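Local atomic coordinates of phosphate transporter (Thermotoga maritima MSB8, PDB entry 6L85), a protein that probably imports inorganic phosphate across the membrane in a sodium-dependent manner, as a bacterial relative of the human SLC20 solute carriers. Residues 8-13 with 82-87; 16-21 with 260-265; 47-52 with 294-299; 264-269 with 286-291. All blocks are in the same frame, centred on the assembly; numbering follows the deposited sequence.

Contact 1: 8-13 with 82-87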
loop_
_atom_site.group_PDB
_atom_site.type_symbol
_atom_site.label_atom_id
_atom_site.label_comp_id
_atom_site.label_asym_id
_atom_site.label_seq_id
_atom_site.Cartn_x
_atom_site.Cartn_y
_atom_site.Cartn_z
ATOM N N GLY B 8 -5.193 27.246 -3.696
ATOM C CA GLY B 8 -5.855 25.952 -3.649
ATOM C C GLY B 8 -6.682 25.700 -4.891
ATOM O O GLY B 8 -6.621 24.625 -5.490
ATOM N N ILE B 9 -7.430 26.708 -5.327
ATOM C CA ILE B 9 -8.288 26.533 -6.496
ATOM C C ILE B 9 -7.448 26.304 -7.743
ATOM O O ILE B 9 -7.700 25.376 -8.523
ATOM C CB ILE B 9 -9.229 27.740 -6.650
ATOM C CG1 ILE B 9 -10.354 27.661 -5.617
ATOM C CG2 ILE B 9 -9.803 27.811 -8.061
ATOM C CD1 ILE B 9 -10.869 29.013 -5.219
ATOM N N LEU B 10 -6.423 27.137 -7.939
ATOM C CA LEU B 10 -5.602 27.039 -9.139
ATOM C C LEU B 10 -4.784 25.749 -9.157
ATOM O O LEU B 10 -4.662 25.097 -10.203
ATOM C CB LEU B 10 -4.701 28.274 -9.231
ATOM C CG LEU B 10 -5.446 29.571 -9.587
ATOM C CD1 LEU B 10 -4.511 30.793 -9.595
ATOM C CD2 LEU B 10 -6.137 29.407 -10.935
ATOM N N GLY B 11 -4.217 25.360 -8.009
ATOM C CA GLY B 11 -3.502 24.100 -7.941
ATOM C C GLY B 11 -4.426 22.922 -8.175
ATOM O O GLY B 11 -4.053 21.945 -8.834
ATOM N N PHE B 12 -5.666 23.022 -7.696
ATOM C CA PHE B 12 -6.612 21.947 -7.959
ATOM C C PHE B 12 -6.904 21.839 -9.447
ATOM O O PHE B 12 -6.954 20.740 -9.999
ATOM C CB PHE B 12 -7.910 22.161 -7.180
ATOM C CG PHE B 12 -8.907 21.100 -7.445
ATOM C CD1 PHE B 12 -8.899 19.928 -6.699
ATOM C CD2 PHE B 12 -9.805 21.230 -8.491
ATOM C CE1 PHE B 12 -9.799 18.926 -6.978
ATOM C CE2 PHE B 12 -10.699 20.228 -8.775
ATOM C CZ PHE B 12 -10.698 19.072 -8.021
ATOM N N ILE B 13 -7.130 22.975 -10.111
ATOM C CA ILE B 13 -7.427 22.943 -11.544
ATOM C C ILE B 13 -6.242 22.376 -12.331
ATOM O O ILE B 13 -6.408 21.551 -13.239
ATOM C CB ILE B 13 -7.819 24.353 -12.018
ATOM C CG1 ILE B 13 -9.157 24.756 -11.381
ATOM C CG2 ILE B 13 -7.851 24.424 -13.543
ATOM C CD1 ILE B 13 -9.605 26.171 -11.753
ATOM N N GLY B 82 4.025 34.755 -9.374
ATOM C CA GLY B 82 4.515 34.008 -10.516
ATOM C C GLY B 82 4.061 32.559 -10.504
ATOM O O GLY B 82 3.708 32.002 -11.551
ATOM N N ALA B 83 4.095 31.922 -9.327
ATOM C CA ALA B 83 3.607 30.552 -9.208
ATOM C C ALA B 83 2.155 30.475 -9.646
ATOM O O ALA B 83 1.779 29.613 -10.453
ATOM C CB ALA B 83 3.778 30.054 -7.769
ATOM N N LEU B 84 1.334 31.410 -9.163
ATOM C CA LEU B 84 -0.055 31.432 -9.608
ATOM C C LEU B 84 -0.165 31.621 -11.119
ATOM O O LEU B 84 -0.973 30.945 -11.779
ATOM C CB LEU B 84 -0.825 32.524 -8.877
ATOM C CG LEU B 84 -0.899 32.379 -7.362
ATOM C CD1 LEU B 84 -1.800 33.470 -6.828
ATOM C CD2 LEU B 84 -1.412 31.003 -6.939
ATOM N N SER B 85 0.630 32.541 -11.683
ATOM C CA SER B 85 0.578 32.802 -13.124
ATOM C C SER B 85 0.911 31.553 -13.922
ATOM O O SER B 85 0.226 31.232 -14.900
ATOM C CB SER B 85 1.539 33.940 -13.494
ATOM O OG SER B 85 1.051 35.179 -12.993
ATOM N N ALA B 86 1.961 30.839 -13.511
ATOM C CA ALA B 86 2.340 29.592 -14.160
ATOM C C ALA B 86 1.214 28.558 -14.085
ATOM O O ALA B 86 0.921 27.875 -15.077
ATOM C CB ALA B 86 3.624 29.051 -13.524
ATOM N N LEU B 87 0.588 28.412 -12.911
ATOM C CA LEU B 87 -0.521 27.457 -12.782
ATOM C C LEU B 87 -1.652 27.808 -13.742
ATOM O O LEU B 87 -2.154 26.942 -14.467
ATOM C CB LEU B 87 -1.051 27.417 -11.336
ATOM C CG LEU B 87 -0.272 26.669 -10.233
ATOM C CD1 LEU B 87 -0.845 26.971 -8.858
ATOM C CD2 LEU B 87 -0.214 25.140 -10.447
#
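Leu10 and Leu87 mark the closest backbone approach between residues 8-13 and 82-87, with their CA atoms 6.3 Å apart. Both segments are interior pieces of longer helices, 2-32 and 76-99, and they run in the same general direction: the local axes make an angle of 35° and come within 9.7 Å of each other. At that separation the space between the helices is filled by leucine side chains, and no hydrogen bond crosses it.

Leu10 points toward helix 76-99 and meets two leucines one turn apart. Its CD1 methyl reaches Leu84, lying 4.1 Å from Leu84 CD2 and equally close to the CB of that residue, and the two side chains cross at about a right angle. Nearer the backbone, Leu10 CB is touched by Leu87 CD1. The same methyl continues past Leu10 onto the backbone of Gly11, where Leu87 CD1 sits 3.8 Å from Gly11 N and 4.0 Å from Gly11 CA. With CG anti to its own carbonyl carbon (chi1 -77°), Leu87 extends its CD1 branch across to helix 2-32.

Leu84 also packs on Ile3, Ile6 and Ala7 of helix 2-32, while Leu87 touches Met14 and, on another helix, Pro265. Ser85, on a face turned from helix 2-32, packs against helix 368-400. The arrangement is plain apolar packing, mostly between leucines, of two roughly parallel helices in an all-helical membrane transporter, and it joins the N-terminal helix to helix 76-99.

Contact 2: 16-21 with 260-265. With NA (sodium ion), chain Q.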
loop_
_atom_site.group_PDB
_atom_site.type_symbol
_atom_site.label_atom_id
_atom_site.label_comp_id
_atom_site.label_asym_id
_atom_site.label_seq_id
_atom_site.Cartn_x
_atom_site.Cartn_y
_atom_site.Cartn_z
ATOM N N PHE B 16 -6.169 18.586 -11.688
ATOM C CA PHE B 16 -7.255 18.009 -12.473
ATOM C C PHE B 16 -6.854 17.856 -13.939
ATOM O O PHE B 16 -7.082 16.802 -14.554
ATOM C CB PHE B 16 -8.493 18.900 -12.325
ATOM C CG PHE B 16 -9.732 18.326 -12.940
ATOM C CD1 PHE B 16 -9.981 18.473 -14.292
ATOM C CD2 PHE B 16 -10.650 17.634 -12.163
ATOM C CE1 PHE B 16 -11.113 17.936 -14.874
ATOM C CE2 PHE B 16 -11.793 17.098 -12.735
ATOM C CZ PHE B 16 -12.017 17.245 -14.101
ATOM N N SER B 17 -6.224 18.900 -14.510
ATOM C CA SER B 17 -5.835 18.855 -15.920
ATOM C C SER B 17 -4.751 17.812 -16.165
ATOM O O SER B 17 -4.761 17.129 -17.205
ATOM C CB SER B 17 -5.404 20.260 -16.384
ATOM O OG SER B 17 -4.037 20.546 -16.122
ATOM N N ILE B 18 -3.838 17.636 -15.203
ATOM C CA ILE B 18 -2.831 16.573 -15.313
ATOM C C ILE B 18 -3.495 15.192 -15.359
ATOM O O ILE B 18 -3.183 14.356 -16.223
ATOM C CB ILE B 18 -1.827 16.668 -14.146
ATOM C CG1 ILE B 18 -1.013 17.960 -14.220
ATOM C CG2 ILE B 18 -0.929 15.446 -14.098
ATOM C CD1 ILE B 18 -0.224 18.279 -12.943
ATOM N N GLY B 19 -4.381 14.911 -14.393
ATOM C CA GLY B 19 -5.049 13.616 -14.387
ATOM C C GLY B 19 -5.783 13.355 -15.690
ATOM O O GLY B 19 -5.654 12.273 -16.288
ATOM N N ALA B 20 -6.495 14.379 -16.185
ATOM C CA ALA B 20 -7.266 14.262 -17.417
ATOM C C ALA B 20 -6.381 13.929 -18.609
ATOM O O ALA B 20 -6.709 13.039 -19.411
ATOM C CB ALA B 20 -8.029 15.563 -17.671
ATOM N N ASN B 21 -5.246 14.638 -18.756
ATOM C CA ASN B 21 -4.420 14.414 -19.940
ATOM C C ASN B 21 -3.593 13.146 -19.856
ATOM O O ASN B 21 -3.288 12.541 -20.893
ATOM C CB ASN B 21 -3.458 15.587 -20.188
ATOM C CG ASN B 21 -3.013 15.668 -21.650
ATOM O OD1 ASN B 21 -1.930 15.179 -22.036
ATOM N ND2 ASN B 21 -3.871 16.258 -22.476
ATOM N N ALA B 260 4.224 17.135 -8.569
ATOM C CA ALA B 260 5.022 18.363 -8.553
ATOM C C ALA B 260 4.492 19.452 -9.482
ATOM O O ALA B 260 4.589 20.632 -9.141
ATOM C CB ALA B 260 6.477 18.063 -8.925
ATOM N N ASN B 261 3.925 19.095 -10.640
ATOM C CA ASN B 261 3.528 20.153 -11.570
ATOM C C ASN B 261 2.406 21.020 -11.017
ATOM O O ASN B 261 2.216 22.158 -11.484
ATOM C CB ASN B 261 3.122 19.579 -12.925
ATOM C CG ASN B 261 4.184 18.679 -13.515
ATOM O OD1 ASN B 261 5.378 18.759 -13.151
ATOM N ND2 ASN B 261 3.778 17.838 -14.442
ATOM N N ALA B 262 1.664 20.512 -10.036
ATOM C CA ALA B 262 0.691 21.321 -9.313
ATOM C C ALA B 262 1.132 21.649 -7.897
ATOM O O ALA B 262 0.873 22.757 -7.420
ATOM C CB ALA B 262 -0.668 20.616 -9.276
ATOM N N ALA B 263 1.837 20.728 -7.232
ATOM C CA ALA B 263 2.182 20.892 -5.825
ATOM C C ALA B 263 3.379 21.819 -5.618
ATOM O O ALA B 263 3.459 22.473 -4.565
ATOM C CB ALA B 263 2.449 19.526 -5.177
ATOM N N GLY B 264 4.334 21.853 -6.554
ATOM C CA GLY B 264 5.444 22.772 -6.471
ATOM C C GLY B 264 5.007 24.224 -6.433
ATOM O O GLY B 264 5.341 24.960 -5.502
ATOM N N PRO B 265 4.224 24.670 -7.423
ATOM C CA PRO B 265 3.765 26.074 -7.377
ATOM C C PRO B 265 2.944 26.385 -6.144
ATOM O O PRO B 265 3.151 27.437 -5.508
ATOM C CB PRO B 265 2.959 26.223 -8.680
ATOM C CG PRO B 265 3.589 25.209 -9.621
ATOM C CD PRO B 265 3.875 24.022 -8.708
HETATM NA NA NA Q . 0.268 13.943 -21.401
HETATM O O HOH W 1 -0.945 12.067 -22.225
#
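Ile18 makes the direct link between residues 16-21 and 260-265, through a single methyl. Its CD1 lies 3.6 Å from Asn261 CB, and from there it also covers the start of the next residue, 4.1 Å from Ala262 N and a little farther from Ala262 CB. CG1 of Ile18 stands anti to the carbonyl carbon and the chain is then extended (chi2 167°), which carries CD1 straight out to the first turn of helix 260-275. Ile18 and Asn261 cross at about a right angle.

The methyl meets the aliphatic root of Asn261, whose amide is engaged on helix 106-121: ND2 is hydrogen-bonded to Thr106 OG1 and Thr107 OG1. Thr107 is itself a sodium ligand, which makes Asn261 a second-shell residue of that site.

One turn beyond Ile18, Asn21 binds another sodium ion through OD1 at 2.6 Å. Asp22 OD1, Val104 O, Thr347 OG1 and a water 2.4 Å from the sodium ion complete the site; that water also donates a hydrogen bond to Asn21 O. Asn21 ND2 bonds to Thr98 OG1 and Tyr102 O, which fixes the amide with its oxygen turned to the metal.

Helix 260-275 is kinked at Pro265, whose N makes no bond to the preceding turn. A phosphate ion, possibly from the crystallisation liquor, lies about 5 Å from the Asn261 side chain, consistent with a substrate pocket beside the sodium sites.

Contact 3: 47-52 with 294-299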
loop_
_atom_site.group_PDB
_atom_site.type_symbol
_atom_site.label_atom_id
_atom_site.label_comp_id
_atom_site.label_asym_id
_atom_site.label_seq_id
_atom_site.Cartn_x
_atom_site.Cartn_y
_atom_site.Cartn_z
ATOM N N PHE B 47 -6.698 5.545 -7.392
ATOM C CA PHE B 47 -5.990 5.171 -6.169
ATOM C C PHE B 47 -4.468 5.221 -6.350
ATOM O O PHE B 47 -3.749 5.720 -5.473
ATOM C CB PHE B 47 -6.441 3.792 -5.680
ATOM C CG PHE B 47 -6.397 3.666 -4.194
ATOM C CD1 PHE B 47 -5.203 3.364 -3.543
ATOM C CD2 PHE B 47 -7.533 3.910 -3.431
ATOM C CE1 PHE B 47 -5.152 3.275 -2.154
ATOM C CE2 PHE B 47 -7.492 3.823 -2.055
ATOM C CZ PHE B 47 -6.295 3.508 -1.410
ATOM N N LEU B 48 -3.963 4.743 -7.497
ATOM C CA LEU B 48 -2.517 4.592 -7.668
ATOM C C LEU B 48 -1.808 5.935 -7.896
ATOM O O LEU B 48 -0.689 6.133 -7.402
ATOM C CB LEU B 48 -2.225 3.617 -8.811
ATOM C CG LEU B 48 -2.054 2.129 -8.467
ATOM C CD1 LEU B 48 -0.947 1.882 -7.437
ATOM C CD2 LEU B 48 -3.362 1.543 -7.984
ATOM N N GLU B 49 -2.434 6.861 -8.641
ATOM C CA GLU B 49 -1.879 8.203 -8.820
ATOM C C GLU B 49 -1.742 8.902 -7.470
ATOM O O GLU B 49 -0.706 9.516 -7.165
ATOM C CB GLU B 49 -2.786 9.043 -9.734
ATOM C CG GLU B 49 -2.961 8.569 -11.167
ATOM C CD GLU B 49 -1.789 8.999 -12.027
ATOM O OE1 GLU B 49 -1.099 9.955 -11.617
ATOM O OE2 GLU B 49 -1.545 8.378 -13.080
ATOM N N PHE B 50 -2.799 8.828 -6.651
ATOM C CA PHE B 50 -2.768 9.483 -5.345
ATOM C C PHE B 50 -1.698 8.852 -4.470
ATOM O O PHE B 50 -0.959 9.555 -3.777
ATOM C CB PHE B 50 -4.158 9.418 -4.689
ATOM C CG PHE B 50 -4.177 9.845 -3.241
ATOM C CD1 PHE B 50 -4.259 11.190 -2.894
ATOM C CD2 PHE B 50 -4.107 8.897 -2.221
ATOM C CE1 PHE B 50 -4.269 11.579 -1.550
ATOM C CE2 PHE B 50 -4.133 9.285 -0.864
ATOM C CZ PHE B 50 -4.215 10.608 -0.532
ATOM N N LEU B 51 -1.553 7.525 -4.546
ATOM C CA LEU B 51 -0.554 6.843 -3.725
ATOM C C LEU B 51 0.871 7.241 -4.110
ATOM O O LEU B 51 1.721 7.453 -3.236
ATOM C CB LEU B 51 -0.743 5.335 -3.854
ATOM C CG LEU B 51 -0.093 4.455 -2.795
ATOM C CD1 LEU B 51 -0.772 4.710 -1.454
ATOM C CD2 LEU B 51 -0.214 2.999 -3.205
ATOM N N GLY B 52 1.162 7.310 -5.417
ATOM C CA GLY B 52 2.480 7.758 -5.850
ATOM C C GLY B 52 2.754 9.202 -5.487
ATOM O O GLY B 52 3.846 9.537 -5.031
ATOM N N ILE B 294 -5.357 14.526 -4.914
ATOM C CA ILE B 294 -6.811 14.494 -5.064
ATOM C C ILE B 294 -7.216 15.056 -6.418
ATOM O O ILE B 294 -8.103 14.512 -7.088
ATOM C CB ILE B 294 -7.525 15.269 -3.932
ATOM C CG1 ILE B 294 -7.147 14.763 -2.541
ATOM C CG2 ILE B 294 -9.015 15.157 -4.102
ATOM C CD1 ILE B 294 -7.105 13.330 -2.450
ATOM N N GLY B 295 -6.613 16.187 -6.818
ATOM C CA GLY B 295 -6.979 16.795 -8.088
ATOM C C GLY B 295 -6.647 15.913 -9.278
ATOM O O GLY B 295 -7.436 15.816 -10.221
ATOM N N ILE B 296 -5.478 15.259 -9.252
ATOM C CA ILE B 296 -5.137 14.312 -10.315
ATOM C C ILE B 296 -6.170 13.182 -10.373
ATOM O O ILE B 296 -6.664 12.826 -11.452
ATOM C CB ILE B 296 -3.711 13.757 -10.115
ATOM C CG1 ILE B 296 -2.648 14.827 -10.360
ATOM C CG2 ILE B 296 -3.420 12.609 -11.075
ATOM C CD1 ILE B 296 -1.228 14.318 -10.134
ATOM N N SER B 297 -6.513 12.601 -9.214
ATOM C CA SER B 297 -7.506 11.521 -9.179
ATOM C C SER B 297 -8.844 11.969 -9.761
ATOM O O SER B 297 -9.468 11.257 -10.564
ATOM C CB SER B 297 -7.704 11.039 -7.741
ATOM O OG SER B 297 -6.582 10.275 -7.338
ATOM N N LEU B 298 -9.302 13.148 -9.356
ATOM C CA LEU B 298 -10.583 13.635 -9.842
ATOM C C LEU B 298 -10.520 13.947 -11.338
ATOM O O LEU B 298 -11.477 13.678 -12.072
ATOM C CB LEU B 298 -11.015 14.843 -9.000
ATOM C CG LEU B 298 -11.560 14.505 -7.594
ATOM C CD1 LEU B 298 -11.822 15.745 -6.750
ATOM C CD2 LEU B 298 -12.850 13.667 -7.645
ATOM N N GLY B 299 -9.389 14.470 -11.827
ATOM C CA GLY B 299 -9.250 14.683 -13.258
ATOM C C GLY B 299 -9.241 13.378 -14.032
ATOM O O GLY B 299 -9.788 13.292 -15.134
#
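Phe50 and Ile294 meet where two antiparallel transmembrane helices, 38-56 and 286-302, pack together beside the dimer interface of this all-helical transporter. The local axes of residues 47-52 and 294-299 make an angle of 162° and approach to 8.5 Å, with Phe50 opposite Ser297.

Phe50 holds its ring anti to the backbone N (chi1 170°), lying alongside Ile294 with both side chains pointing the same way. In Ile294, CG1 is anti to the carbonyl carbon and the chain then turns at chi2 (-43°), bringing CD1 round to the ring although its CB leaves the backbone across the line between the helices. The methyl meets the ring obliquely at CE1, 3.5 Å away, and at CD1. Phe209 of the second subunit completes an edge-to-face pair with Phe50, while Ile294 packs on Val212 of that subunit.

On another part of the interface Glu49 crosses Ile296 at about a right angle. Its chain turns at chi2, curling over the CG2 methyl of Ile296, which lies 3.6 Å from Glu49 OE1 with Glu49 CB also against it. This buried carboxylate has a polar partner of its own: OE1 is hydrogen-bonded to His254 ND1.

Between these two pairs sits Ser297, whose hydroxyl bonds to Met46 O on the facing helix and more weakly to Gly293 O one turn back. That placement leaves Ser297 OG resting 3.7 Å from Phe50 CB.

Contact 4: 264-269 with 286-291. With LMT (dodecyl-beta-D-maltoside), chain O.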
loop_
_atom_site.group_PDB
_atom_site.type_symbol
_atom_site.label_atom_id
_atom_site.label_comp_id
_atom_site.label_asym_id
_atom_site.label_seq_id
_atom_site.Cartn_x
_atom_site.Cartn_y
_atom_site.Cartn_z
ATOM N N GLY B 264 4.334 21.853 -6.554
ATOM C CA GLY B 264 5.444 22.772 -6.471
ATOM C C GLY B 264 5.007 24.224 -6.433
ATOM O O GLY B 264 5.341 24.960 -5.502
ATOM N N PRO B 265 4.224 24.670 -7.423
ATOM C CA PRO B 265 3.765 26.074 -7.377
ATOM C C PRO B 265 2.944 26.385 -6.144
ATOM O O PRO B 265 3.151 27.437 -5.508
ATOM C CB PRO B 265 2.959 26.223 -8.680
ATOM C CG PRO B 265 3.589 25.209 -9.621
ATOM C CD PRO B 265 3.875 24.022 -8.708
ATOM N N VAL B 266 2.039 25.473 -5.760
ATOM C CA VAL B 266 1.233 25.687 -4.558
ATOM C C VAL B 266 2.130 25.756 -3.324
ATOM O O VAL B 266 1.936 26.605 -2.449
ATOM C CB VAL B 266 0.155 24.591 -4.409
ATOM C CG1 VAL B 266 -0.556 24.710 -3.028
ATOM C CG2 VAL B 266 -0.854 24.655 -5.538
ATOM N N ALA B 267 3.089 24.832 -3.210
ATOM C CA ALA B 267 4.022 24.871 -2.083
ATOM C C ALA B 267 4.781 26.194 -2.030
ATOM O O ALA B 267 5.035 26.730 -0.945
ATOM C CB ALA B 267 5.028 23.720 -2.170
ATOM N N ALA B 268 5.182 26.724 -3.184
ATOM C CA ALA B 268 5.908 27.987 -3.164
ATOM C C ALA B 268 5.025 29.089 -2.591
ATOM O O ALA B 268 5.485 29.916 -1.783
ATOM C CB ALA B 268 6.417 28.340 -4.566
ATOM N N VAL B 269 3.745 29.094 -2.972
ATOM C CA VAL B 269 2.827 30.094 -2.409
ATOM C C VAL B 269 2.657 29.901 -0.900
ATOM O O VAL B 269 2.688 30.870 -0.126
ATOM C CB VAL B 269 1.473 30.052 -3.132
ATOM C CG1 VAL B 269 0.510 31.004 -2.475
ATOM C CG2 VAL B 269 1.659 30.390 -4.628
ATOM N N PHE B 286 2.665 18.857 3.222
ATOM C CA PHE B 286 1.887 17.701 2.797
ATOM C C PHE B 286 0.539 18.110 2.234
ATOM O O PHE B 286 0.009 17.436 1.350
ATOM C CB PHE B 286 1.721 16.719 3.959
ATOM C CG PHE B 286 2.551 15.484 3.791
ATOM C CD1 PHE B 286 2.381 14.682 2.670
ATOM C CD2 PHE B 286 3.532 15.150 4.705
ATOM C CE1 PHE B 286 3.155 13.550 2.473
ATOM C CE2 PHE B 286 4.313 14.022 4.516
ATOM C CZ PHE B 286 4.120 13.222 3.392
ATOM N N LEU B 287 -0.023 19.209 2.725
ATOM C CA LEU B 287 -1.257 19.728 2.150
ATOM C C LEU B 287 -1.131 19.927 0.639
ATOM O O LEU B 287 -2.049 19.577 -0.114
ATOM C CB LEU B 287 -1.628 21.037 2.853
ATOM C CG LEU B 287 -3.094 21.459 2.911
ATOM C CD1 LEU B 287 -3.990 20.227 2.976
ATOM C CD2 LEU B 287 -3.343 22.358 4.120
ATOM N N ALA B 288 0.004 20.484 0.175
ATOM C CA ALA B 288 0.233 20.657 -1.265
ATOM C C ALA B 288 0.175 19.333 -2.003
ATOM O O ALA B 288 -0.430 19.230 -3.078
ATOM C CB ALA B 288 1.595 21.333 -1.530
ATOM N N LEU B 289 0.838 18.311 -1.466
ATOM C CA LEU B 289 0.879 17.022 -2.150
ATOM C C LEU B 289 -0.486 16.350 -2.146
ATOM O O LEU B 289 -0.853 15.671 -3.114
ATOM C CB LEU B 289 1.902 16.120 -1.489
ATOM C CG LEU B 289 3.331 16.589 -1.627
ATOM C CD1 LEU B 289 4.207 15.741 -0.700
ATOM C CD2 LEU B 289 3.765 16.447 -3.092
ATOM N N LEU B 290 -1.254 16.539 -1.057
ATOM C CA LEU B 290 -2.580 15.934 -0.940
ATOM C C LEU B 290 -3.554 16.579 -1.910
ATOM O O LEU B 290 -4.340 15.883 -2.562
ATOM C CB LEU B 290 -3.091 16.074 0.497
ATOM C CG LEU B 290 -2.733 15.031 1.548
ATOM C CD1 LEU B 290 -1.365 14.526 1.377
ATOM C CD2 LEU B 290 -2.877 15.663 2.930
ATOM N N LEU B 291 -3.500 17.910 -2.023
ATOM C CA LEU B 291 -4.325 18.627 -2.995
ATOM C C LEU B 291 -3.984 18.192 -4.409
ATOM O O LEU B 291 -4.880 17.896 -5.214
ATOM C CB LEU B 291 -4.119 20.135 -2.834
ATOM C CG LEU B 291 -4.615 21.100 -3.919
ATOM C CD1 LEU B 291 -6.112 21.226 -3.892
ATOM C CD2 LEU B 291 -3.966 22.486 -3.763
HETATM C "C1'" LMT O . 8.091 11.307 5.893
HETATM C "C2'" LMT O . 8.290 12.792 5.680
HETATM C "C3'" LMT O . 9.599 13.360 6.210
HETATM C "C4'" LMT O . 10.110 12.629 7.429
HETATM C "C5'" LMT O . 9.939 11.126 7.232
HETATM C "C6'" LMT O . 10.588 10.362 8.366
HETATM O "O1'" LMT O . 6.679 11.057 5.839
HETATM O "O2'" LMT O . 8.252 13.077 4.296
HETATM O "O3'" LMT O . 9.354 14.711 6.527
HETATM O "O5'" LMT O . 8.549 10.837 7.138
HETATM O "O6'" LMT O . 11.913 10.849 8.575
HETATM C C1 LMT O . 6.135 10.794 4.531
HETATM C C2 LMT O . 4.694 10.268 4.742
HETATM C C3 LMT O . 4.515 8.989 3.887
HETATM C C4 LMT O . 3.001 8.808 3.707
HETATM C C5 LMT O . 2.759 7.374 3.203
HETATM C C6 LMT O . 1.356 6.973 3.683
HETATM C C7 LMT O . 0.850 5.848 2.751
HETATM C C8 LMT O . 1.403 4.493 3.270
HETATM C C9 LMT O . 1.214 3.441 2.146
HETATM C C10 LMT O . -0.145 2.714 2.334
HETATM C C11 LMT O . -0.117 1.420 1.509
HETATM C C12 LMT O . -1.535 0.859 1.363
#
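Ala267 and Ala288 bring helices 260-275 and 286-302 to their nearest backbone approach between residues 264-269 and 286-291, CA to CA 5.7 Å. The segments run roughly antiparallel, 148° between local axes that come within 8.8 Å, and two alanines meet at this point.

The contacts between the helices are all apolar. Ala288 CB points toward the opposing helix and lies 4.2 Å from Ala267 CB and just as far from Ala267 N, a methyl set against both a side chain and the backbone behind it. Val266 works beside it: CG1 touches Ala288 CB and, at 4.1 Å, Leu291 CD2. Leu291 places CG anti to its backbone N (chi1 166°), which sends the side chain across Val266 at about a right angle, its CD2 methyl lying against both valine branches.

A bound detergent supplies a different kind of contact. Phe286 CZ lies 3.3 Å from C2, the second carbon of the dodecyl chain of dodecyl-beta-D-maltoside, and C1 sits in the ring plane at its edge.

Around the pair, Pro265 and Val269 face helix 76-99, Val269 also reaching Ile3 and Ala7 of helix 2-32, where Leu291 packs on Phe12. Leu289 rests on Ser58 and Ser61 of helix 58-66. Phe286 packs on Glu201, and Leu287 and Leu290 on Leu204, of the second subunit, leaving this helical hairpin set between its own subunit's helices and the dimer partner.

How the contacts relate
From the N terminus, helix 2-32 enters contact 1 and, two turns on, contact 2. Contact 1 closes first, when helix 76-99 returns to residues 8-13; contact 2 waits for helix 260-275, 239 residues after 16-21, and contact 3 for helix 286-302. These three cross one another along the chain. Contact 4 is a short-range hairpin between helices 260-275 and 286-302, lying within the long loop that contact 3 spans and sharing Gly264 and Pro265 with contact 2. In space, Gly11 CA against Val266 CG2 ties helix 2-32 to helix 260-275, and Phe12 and Phe16 against 294-299 tie it to helix 286-302.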